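Local atomic coordinates of ABC-type transport system, sugar-family extracellular solute-binding protein (Peptoclostridium difficile 630, PDB entry 6HNI), a protein that binds tyrosine as the extracellular substrate-binding lipoprotein of an ABC-type transport system and also has adhesive properties. Residues K154-E166 with G184-V198. The protein carries 1 engineered substitution. Sequence-based numbering, arbitrary orientation. Where two conformers were deposited one is given.
Sequences KAKTIGVMYNTSE and GFKVVEKGITTSNEV
Gly184 O, at the helix exit, takes a hydrogen bond from Lys156 NZ (2.8 Å), whose chain curls round to it through bends at chi2 and chi3. The Phe185 side chain crosses that of Ile158 at a slant, ring atom CD1 3.8 Å from Ile158 CD1, and Ala180 of helix 167-183 packs against it as well. From Lys186 onward the backbones pair in parallel register: Lys186 N bonds to Lys156 O, Ile158 N to Lys186 O, and so on to Thr164 N and Ile192 O. Such is a beta-alpha-beta unit in one lobe of a substrate-binding protein, helix 167-183 making the crossover and strand 186-192 bordering a four-stranded parallel sheet. Val188 CG2 meets Thr157 CG2 at 3.7 Å on the face turned from helix 167-183. On the face toward that helix, Glu189 OE1 accepts the Tyr162 hydroxyl, OH to OE1 2.9 Å, while its OE2 is salt-bridged to Lys177. With Tyr162 CG wedged between backbone N and carbonyl carbon (chi1 67°), Gly191 CA sits over one ring face, 4.1 Å above the plane and offset toward the rim. Ile192 CD1 touches Met161 CG back on the face of Val188. Beyond it, a water links Thr193 O to Asn163 OD1, the acceptor of an Asx turn, and Val198 CG1 packs on Met161 CE (4.0 Å).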
ATOM      1  N   LYS A 154      -1.594  17.389 -21.375  1.00 25.06           N
ATOM      2  CA  LYS A 154      -0.919  18.685 -21.301  1.00 24.84           C
ATOM      3  C   LYS A 154      -0.466  19.067 -19.897  1.00 23.37           C
ATOM      4  O   LYS A 154       0.093  20.137 -19.713  1.00 23.31           O
ATOM      5  CB  LYS A 154      -1.801  19.833 -21.879  1.00 29.89           C
ATOM      6  CG  LYS A 154      -2.322  19.602 -23.305  1.00 34.75           C
ATOM      7  CD  LYS A 154      -1.194  19.242 -24.266  1.00 40.09           C
ATOM      8  CE  LYS A 154      -1.642  19.362 -25.716  1.00 48.80           C
ATOM      9  NZ  LYS A 154      -0.486  19.372 -26.657  1.00 58.93           N
ATOM     10  N   ALA A 155      -0.659  18.187 -18.912  1.00 20.24           N
ATOM     11  CA  ALA A 155      -0.329  18.505 -17.530  1.00 19.25           C
ATOM     12  C   ALA A 155       1.156  18.692 -17.441  1.00 19.73           C
ATOM     13  O   ALA A 155       1.912  17.966 -18.093  1.00 24.08           O
ATOM     14  CB  ALA A 155      -0.782  17.398 -16.571  1.00 18.37           C
ATOM     15  N   LYS A 156       1.565  19.696 -16.665  1.00 19.04           N
ATOM     16  CA  LYS A 156       2.987  19.947 -16.407  1.00 23.18           C
ATOM     17  C   LYS A 156       3.343  19.979 -14.936  1.00 18.64           C
ATOM     18  O   LYS A 156       4.515  19.875 -14.610  1.00 21.76           O
ATOM     19  CB  LYS A 156       3.464  21.245 -17.083  1.00 24.40           C
ATOM     20  CG  LYS A 156       3.405  21.211 -18.620  1.00 27.97           C
ATOM     21  CD  LYS A 156       4.509  20.364 -19.268  1.00 32.57           C
ATOM     22  CE  LYS A 156       5.777  21.170 -19.652  1.00 40.32           C
ATOM     23  NZ  LYS A 156       7.045  20.362 -19.901  1.00 30.54           N
ATOM     24  N   THR A 157       2.342  20.164 -14.065  1.00 16.10           N
ATOM     25  CA  THR A 157       2.568  20.302 -12.628  1.00 13.61           C
ATOM     26  C   THR A 157       1.785  19.234 -11.878  1.00 13.12           C
ATOM     27  O   THR A 157       0.578  19.166 -11.990  1.00 15.26           O
ATOM     28  CB  THR A 157       2.192  21.725 -12.081  1.00 15.36           C
ATOM     29  OG1 THR A 157       2.925  22.740 -12.790  1.00 21.88           O
ATOM     30  CG2 THR A 157       2.545  21.819 -10.613  1.00 19.25           C
ATOM     31  N   ILE A 158       2.523  18.439 -11.118  1.00 12.45           N
ATOM     32  CA  ILE A 158       1.984  17.279 -10.382  1.00 12.11           C
ATOM     33  C   ILE A 158       2.025  17.628  -8.886  1.00 12.74           C
ATOM     34  O   ILE A 158       3.091  17.928  -8.362  1.00 15.57           O
ATOM     35  CB  ILE A 158       2.844  16.009 -10.620  1.00 12.03           C
ATOM     36  CG1 ILE A 158       2.905  15.697 -12.122  1.00 15.31           C
ATOM     37  CG2 ILE A 158       2.284  14.829  -9.832  1.00 12.44           C
ATOM     38  CD1 ILE A 158       3.966  14.697 -12.487  1.00 16.60           C
ATOM     39  N   GLY A 159       0.885  17.536  -8.208  1.00 11.97           N
ATOM     40  CA  GLY A 159       0.867  17.633  -6.764  1.00 11.55           C
ATOM     41  C   GLY A 159       1.019  16.260  -6.096  1.00 11.53           C
ATOM     42  O   GLY A 159       0.581  15.247  -6.663  1.00 12.97           O
ATOM     43  N   VAL A 160       1.552  16.293  -4.904  1.00 12.45           N
ATOM     44  CA  VAL A 160       1.608  15.060  -4.062  1.00 11.98           C
ATOM     45  C   VAL A 160       1.428  15.469  -2.606  1.00 12.23           C
ATOM     46  O   VAL A 160       2.208  16.261  -2.059  1.00 14.51           O
ATOM     47  CB  VAL A 160       2.910  14.290  -4.312  1.00 12.01           C
ATOM     48  CG1 VAL A 160       4.169  15.015  -3.948  1.00 13.16           C
ATOM     49  CG2 VAL A 160       2.849  12.982  -3.539  1.00 13.34           C
ATOM     50  N   MET A 161       0.395  14.923  -1.974  1.00 12.40           N
ATOM     51  CA  MET A 161       0.194  15.015  -0.532  1.00 11.64           C
ATOM     52  C   MET A 161       0.555  13.666   0.089  1.00 11.96           C
ATOM     53  O   MET A 161       0.158  12.611  -0.440  1.00 13.94           O
ATOM     54  CB  MET A 161      -1.255  15.441  -0.208  1.00 14.70           C
ATOM     55  CG  MET A 161      -1.516  15.627   1.255  1.00 15.76           C
ATOM     56  SD  MET A 161      -3.042  16.517   1.621  1.00 18.63           S
ATOM     57  CE  MET A 161      -4.224  15.328   1.039  1.00 21.58           C
ATOM     58  N   TYR A 162       1.278  13.716   1.196  1.00 12.52           N
ATOM     59  CA  TYR A 162       1.756  12.455   1.821  1.00 13.02           C
ATOM     60  C   TYR A 162       2.076  12.712   3.276  1.00 13.13           C
ATOM     61  O   TYR A 162       2.262  13.870   3.718  1.00 13.72           O
ATOM     62  CB  TYR A 162       2.969  11.991   1.086  1.00 13.57           C
ATOM     63  CG  TYR A 162       4.182  12.843   1.209  1.00 14.10           C
ATOM     64  CD1 TYR A 162       4.284  14.057   0.502  1.00 15.72           C
ATOM     65  CD2 TYR A 162       5.204  12.506   2.071  1.00 16.72           C
ATOM     66  CE1 TYR A 162       5.403  14.848   0.628  1.00 17.82           C
ATOM     67  CE2 TYR A 162       6.328  13.301   2.196  1.00 18.26           C
ATOM     68  CZ  TYR A 162       6.429  14.475   1.459  1.00 18.27           C
ATOM     69  OH  TYR A 162       7.562  15.229   1.589  1.00 25.57           O
ATOM     70  N   ASN A 163       2.203  11.650   4.038  1.00 13.40           N
ATOM     71  CA  ASN A 163       2.574  11.634   5.453  1.00 13.63           C
ATOM     72  C   ASN A 163       4.084  11.682   5.579  1.00 14.30           C
ATOM     73  O   ASN A 163       4.759  10.715   5.228  1.00 14.93           O
ATOM     74  CB  ASN A 163       2.019  10.338   6.095  1.00 13.15           C
ATOM     75  CG  ASN A 163       2.177  10.290   7.602  1.00 13.79           C
ATOM     76  OD1 ASN A 163       2.837  11.152   8.205  1.00 16.05           O
ATOM     77  ND2 ASN A 163       1.612   9.239   8.214  1.00 16.54           N
ATOM     78  N   THR A 164       4.631  12.754   6.150  1.00 15.04           N
ATOM     79  CA  THR A 164       6.068  12.879   6.283  1.00 16.44           C
ATOM     80  C   THR A 164       6.664  11.869   7.261  1.00 19.26           C
ATOM     81  O   THR A 164       7.865  11.677   7.273  1.00 21.51           O
ATOM     82  CB  THR A 164       6.468  14.307   6.686  1.00 18.40           C
ATOM     83  OG1 THR A 164       5.841  14.636   7.919  1.00 22.16           O
ATOM     84  CG2 THR A 164       6.030  15.294   5.626  1.00 20.51           C
ATOM     85  N   SER A 165       5.818  11.233   8.071  1.00 17.65           N
ATOM     86  CA  SER A 165       6.237  10.149   8.975  1.00 16.99           C
ATOM     87  C   SER A 165       6.345   8.767   8.371  1.00 17.70           C
ATOM     88  O   SER A 165       6.802   7.888   9.073  1.00 22.30           O
ATOM     89  CB  SER A 165       5.265  10.033  10.154  1.00 19.68           C
ATOM     90  OG  SER A 165       5.248  11.227  10.881  1.00 30.06           O
ATOM     91  N   GLU A 166       5.893   8.554   7.146  1.00 16.36           N
ATOM     92  CA  GLU A 166       5.950   7.248   6.498  1.00 16.20           C
ATOM     93  C   GLU A 166       7.154   7.156   5.565  1.00 16.66           C
ATOM     94  O   GLU A 166       7.210   7.818   4.503  1.00 16.53           O
ATOM     95  CB  GLU A 166       4.630   6.978   5.746  1.00 18.46           C
ATOM     96  CG  GLU A 166       3.424   6.695   6.659  1.00 19.86           C
ATOM     97  CD  GLU A 166       2.109   6.400   5.896  1.00 17.01           C
ATOM     98  OE1 GLU A 166       2.139   5.574   4.935  1.00 15.83           O
ATOM     99  OE2 GLU A 166       1.039   7.004   6.261  1.00 18.60           O
ATOM    100  N   GLY A 184      10.321  16.709 -17.544  1.00 16.63           N
ATOM    101  CA  GLY A 184       9.794  18.080 -17.762  1.00 18.45           C
ATOM    102  C   GLY A 184       8.567  18.458 -16.950  1.00 17.85           C
ATOM    103  O   GLY A 184       7.789  19.330 -17.376  1.00 21.24           O
ATOM    104  N   PHE A 185       8.395  17.853 -15.770  1.00 16.72           N
ATOM    105  CA  PHE A 185       7.291  18.216 -14.847  1.00 14.94           C
ATOM    106  C   PHE A 185       7.831  18.953 -13.627  1.00 15.23           C
ATOM    107  O   PHE A 185       9.006  18.786 -13.224  1.00 18.29           O
ATOM    108  CB  PHE A 185       6.586  16.933 -14.345  1.00 15.34           C
ATOM    109  CG  PHE A 185       5.912  16.173 -15.411  1.00 15.89           C
ATOM    110  CD1 PHE A 185       4.634  16.462 -15.784  1.00 19.96           C
ATOM    111  CD2 PHE A 185       6.566  15.133 -16.033  1.00 17.21           C
ATOM    112  CE1 PHE A 185       3.985  15.723 -16.781  1.00 19.99           C
ATOM    113  CE2 PHE A 185       5.964  14.429 -17.042  1.00 19.77           C
ATOM    114  CZ  PHE A 185       4.665  14.695 -17.406  1.00 21.28           C
ATOM    115  N   LYS A 186       6.940  19.762 -13.060  1.00 15.62           N
ATOM    116  CA  LYS A 186       7.102  20.403 -11.754  0.60 15.87           C
ATOM    117  C   LYS A 186       6.346  19.574 -10.703  1.00 17.00           C
ATOM    118  O   LYS A 186       5.272  19.065 -10.986  1.00 17.34           O
ATOM    119  CB  LYS A 186       6.494  21.808 -11.811  0.60 17.85           C
ATOM    120  CG  LYS A 186       6.614  22.603 -10.525  0.60 20.75           C
ATOM    121  CD  LYS A 186       6.423  24.086 -10.847  0.60 23.54           C
ATOM    122  CE  LYS A 186       6.557  24.951  -9.621  0.60 25.52           C
ATOM    123  NZ  LYS A 186       5.269  24.944  -8.893  0.60 27.70           N
ATOM    124  N   VAL A 187       6.888  19.451  -9.502  1.00 15.28           N
ATOM    125  CA  VAL A 187       6.180  18.754  -8.431  1.00 14.51           C
ATOM    126  C   VAL A 187       5.913  19.761  -7.316  1.00 14.40           C
ATOM    127  O   VAL A 187       6.819  20.499  -6.920  1.00 17.35           O
ATOM    128  CB  VAL A 187       7.018  17.601  -7.849  1.00 15.48           C
ATOM    129  CG1 VAL A 187       6.344  16.930  -6.645  1.00 16.18           C
ATOM    130  CG2 VAL A 187       7.295  16.614  -8.946  1.00 17.72           C
ATOM    131  N   VAL A 188       4.691  19.791  -6.829  1.00 14.13           N
ATOM    132  CA  VAL A 188       4.324  20.569  -5.641  1.00 13.66           C
ATOM    133  C   VAL A 188       3.962  19.588  -4.518  1.00 13.39           C
ATOM    134  O   VAL A 188       3.020  18.793  -4.666  1.00 14.32           O
ATOM    135  CB  VAL A 188       3.124  21.479  -5.940  1.00 15.05           C
ATOM    136  CG1 VAL A 188       2.769  22.278  -4.709  1.00 16.40           C
ATOM    137  CG2 VAL A 188       3.432  22.405  -7.101  1.00 16.77           C
ATOM    138  N   GLU A 189       4.738  19.624  -3.441  1.00 15.34           N
ATOM    139  CA  GLU A 189       4.566  18.737  -2.299  1.00 15.70           C
ATOM    140  C   GLU A 189       3.743  19.341  -1.198  1.00 16.05           C
ATOM    141  O   GLU A 189       3.900  20.570  -0.914  1.00 18.51           O
ATOM    142  CB  GLU A 189       5.901  18.389  -1.654  1.00 20.21           C
ATOM    143  CG  GLU A 189       6.857  17.653  -2.511  1.00 23.94           C
ATOM    144  CD  GLU A 189       8.184  17.485  -1.794  1.00 25.69           C
ATOM    145  OE1 GLU A 189       8.232  16.904  -0.681  1.00 31.72           O
ATOM    146  OE2 GLU A 189       9.187  17.954  -2.334  1.00 38.77           O
ATOM    147  N   LYS A 190       2.903  18.523  -0.578  1.00 14.94           N
ATOM    148  CA  LYS A 190       2.221  18.922   0.640  1.00 15.14           C
ATOM    149  C   LYS A 190       2.389  17.809   1.673  1.00 14.18           C
ATOM    150  O   LYS A 190       1.657  16.813   1.693  1.00 15.98           O
ATOM    151  CB  LYS A 190       0.759  19.252   0.368  1.00 17.61           C
ATOM    152  CG  LYS A 190      -0.029  19.763   1.556  1.00 21.57           C
ATOM    153  CD  LYS A 190       0.536  21.084   2.059  1.00 24.51           C
ATOM    154  CE  LYS A 190      -0.333  21.722   3.152  1.00 31.05           C
ATOM    155  NZ  LYS A 190       0.364  22.790   3.922  1.00 33.56           N
ATOM    156  N   GLY A 191       3.405  17.960   2.503  1.00 15.46           N
ATOM    157  CA  GLY A 191       3.650  17.063   3.595  1.00 14.75           C
ATOM    158  C   GLY A 191       2.744  17.339   4.767  1.00 14.64           C
ATOM    159  O   GLY A 191       2.679  18.492   5.240  1.00 20.14           O
ATOM    160  N   ILE A 192       2.056  16.295   5.238  1.00 14.29           N
ATOM    161  CA  ILE A 192       1.213  16.359   6.437  1.00 14.63           C
ATOM    162  C   ILE A 192       1.576  15.231   7.414  1.00 13.55           C
ATOM    163  O   ILE A 192       2.382  14.349   7.077  1.00 15.78           O
ATOM    164  CB  ILE A 192      -0.276  16.288   6.048  1.00 14.38           C
ATOM    165  CG1 ILE A 192      -0.607  14.913   5.406  1.00 16.01           C
ATOM    166  CG2 ILE A 192      -0.665  17.483   5.152  1.00 16.09           C
ATOM    167  CD1 ILE A 192      -2.076  14.675   5.240  1.00 17.86           C
ATOM    168  N   THR A 193       1.019  15.271   8.622  1.00 14.01           N
ATOM    169  CA  THR A 193       1.253  14.236   9.628  1.00 16.34           C
ATOM    170  C   THR A 193       0.009  13.715  10.286  1.00 15.06           C
ATOM    171  O   THR A 193       0.113  12.717  10.990  1.00 19.67           O
ATOM    172  CB  THR A 193       2.210  14.695  10.751  1.00 20.13           C
ATOM    173  OG1 THR A 193       1.695  15.864  11.361  1.00 22.80           O
ATOM    174  CG2 THR A 193       3.583  14.976  10.217  1.00 22.59           C
ATOM    175  N   THR A 194      -1.151  14.310  10.041  1.00 14.13           N
ATOM    176  CA  THR A 194      -2.402  13.948  10.696  1.00 16.29           C
ATOM    177  C   THR A 194      -3.553  13.971   9.701  1.00 14.80           C
ATOM    178  O   THR A 194      -3.534  14.763   8.703  1.00 15.07           O
ATOM    179  CB  THR A 194      -2.747  14.909  11.864  1.00 16.62           C
ATOM    180  OG1 THR A 194      -3.026  16.187  11.318  1.00 21.92           O
ATOM    181  CG2 THR A 194      -1.615  15.010  12.826  1.00 20.35           C
ATOM    182  N   SER A 195      -4.599  13.210   9.967  1.00 14.77           N
ATOM    183  CA  SER A 195      -5.795  13.205   9.142  1.00 15.17           C
ATOM    184  C   SER A 195      -6.511  14.572   9.177  1.00 14.92           C
ATOM    185  O   SER A 195      -7.180  14.951   8.202  1.00 16.20           O
ATOM    186  CB  SER A 195      -6.823  12.146   9.540  1.00 18.68           C
ATOM    187  OG  SER A 195      -7.189  12.274  10.877  1.00 24.84           O
ATOM    188  N   ASN A 196      -6.387  15.298  10.299  1.00 15.14           N
ATOM    189  CA  ASN A 196      -7.002  16.630  10.398  1.00 13.50           C
ATOM    190  C   ASN A 196      -6.427  17.611   9.402  1.00 13.34           C
ATOM    191  O   ASN A 196      -7.093  18.607   9.127  1.00 19.61           O
ATOM    192  CB  ASN A 196      -6.882  17.148  11.822  1.00 15.02           C
ATOM    193  CG  ASN A 196      -7.914  16.540  12.754  1.00 18.63           C
ATOM    194  OD1 ASN A 196      -8.962  16.044  12.320  1.00 22.42           O
ATOM    195  ND2 ASN A 196      -7.639  16.618  14.064  1.00 26.56           N
ATOM    196  N   GLU A 197      -5.230  17.389   8.884  1.00 13.05           N
ATOM    197  CA  GLU A 197      -4.590  18.257   7.892  1.00 13.81           C
ATOM    198  C   GLU A 197      -4.985  17.998   6.475  1.00 12.89           C
ATOM    199  O   GLU A 197      -4.592  18.738   5.612  1.00 14.65           O
ATOM    200  CB  GLU A 197      -3.068  18.179   7.991  1.00 15.03           C
ATOM    201  CG  GLU A 197      -2.449  18.692   9.264  1.00 17.07           C
ATOM    202  CD  GLU A 197      -0.985  18.330   9.389  1.00 16.77           C
ATOM    203  OE1 GLU A 197      -0.097  19.177   9.239  1.00 35.91           O
ATOM    204  OE2 GLU A 197      -0.690  17.187   9.654  1.00 23.34           O
ATOM    205  N   VAL A 198      -5.742  16.937   6.188  1.00 12.86           N
ATOM    206  CA  VAL A 198      -6.066  16.585   4.818  1.00 13.15           C
ATOM    207  C   VAL A 198      -6.863  17.697   4.106  1.00 13.24           C
ATOM    208  O   VAL A 198      -6.539  18.039   2.956  1.00 14.14           O
ATOM    209  CB  VAL A 198      -6.807  15.229   4.765  1.00 12.96           C
ATOM    210  CG1 VAL A 198      -7.420  14.948   3.401  1.00 14.74           C
ATOM    211  CG2 VAL A 198      -5.826  14.114   5.149  1.00 15.10           C
TER
HETATM  212  O   HOH W   1       7.113  21.650 -16.006  1.00 31.68           O
HETATM  213  O   HOH W   2       2.456  11.297  11.128  1.00 29.99           O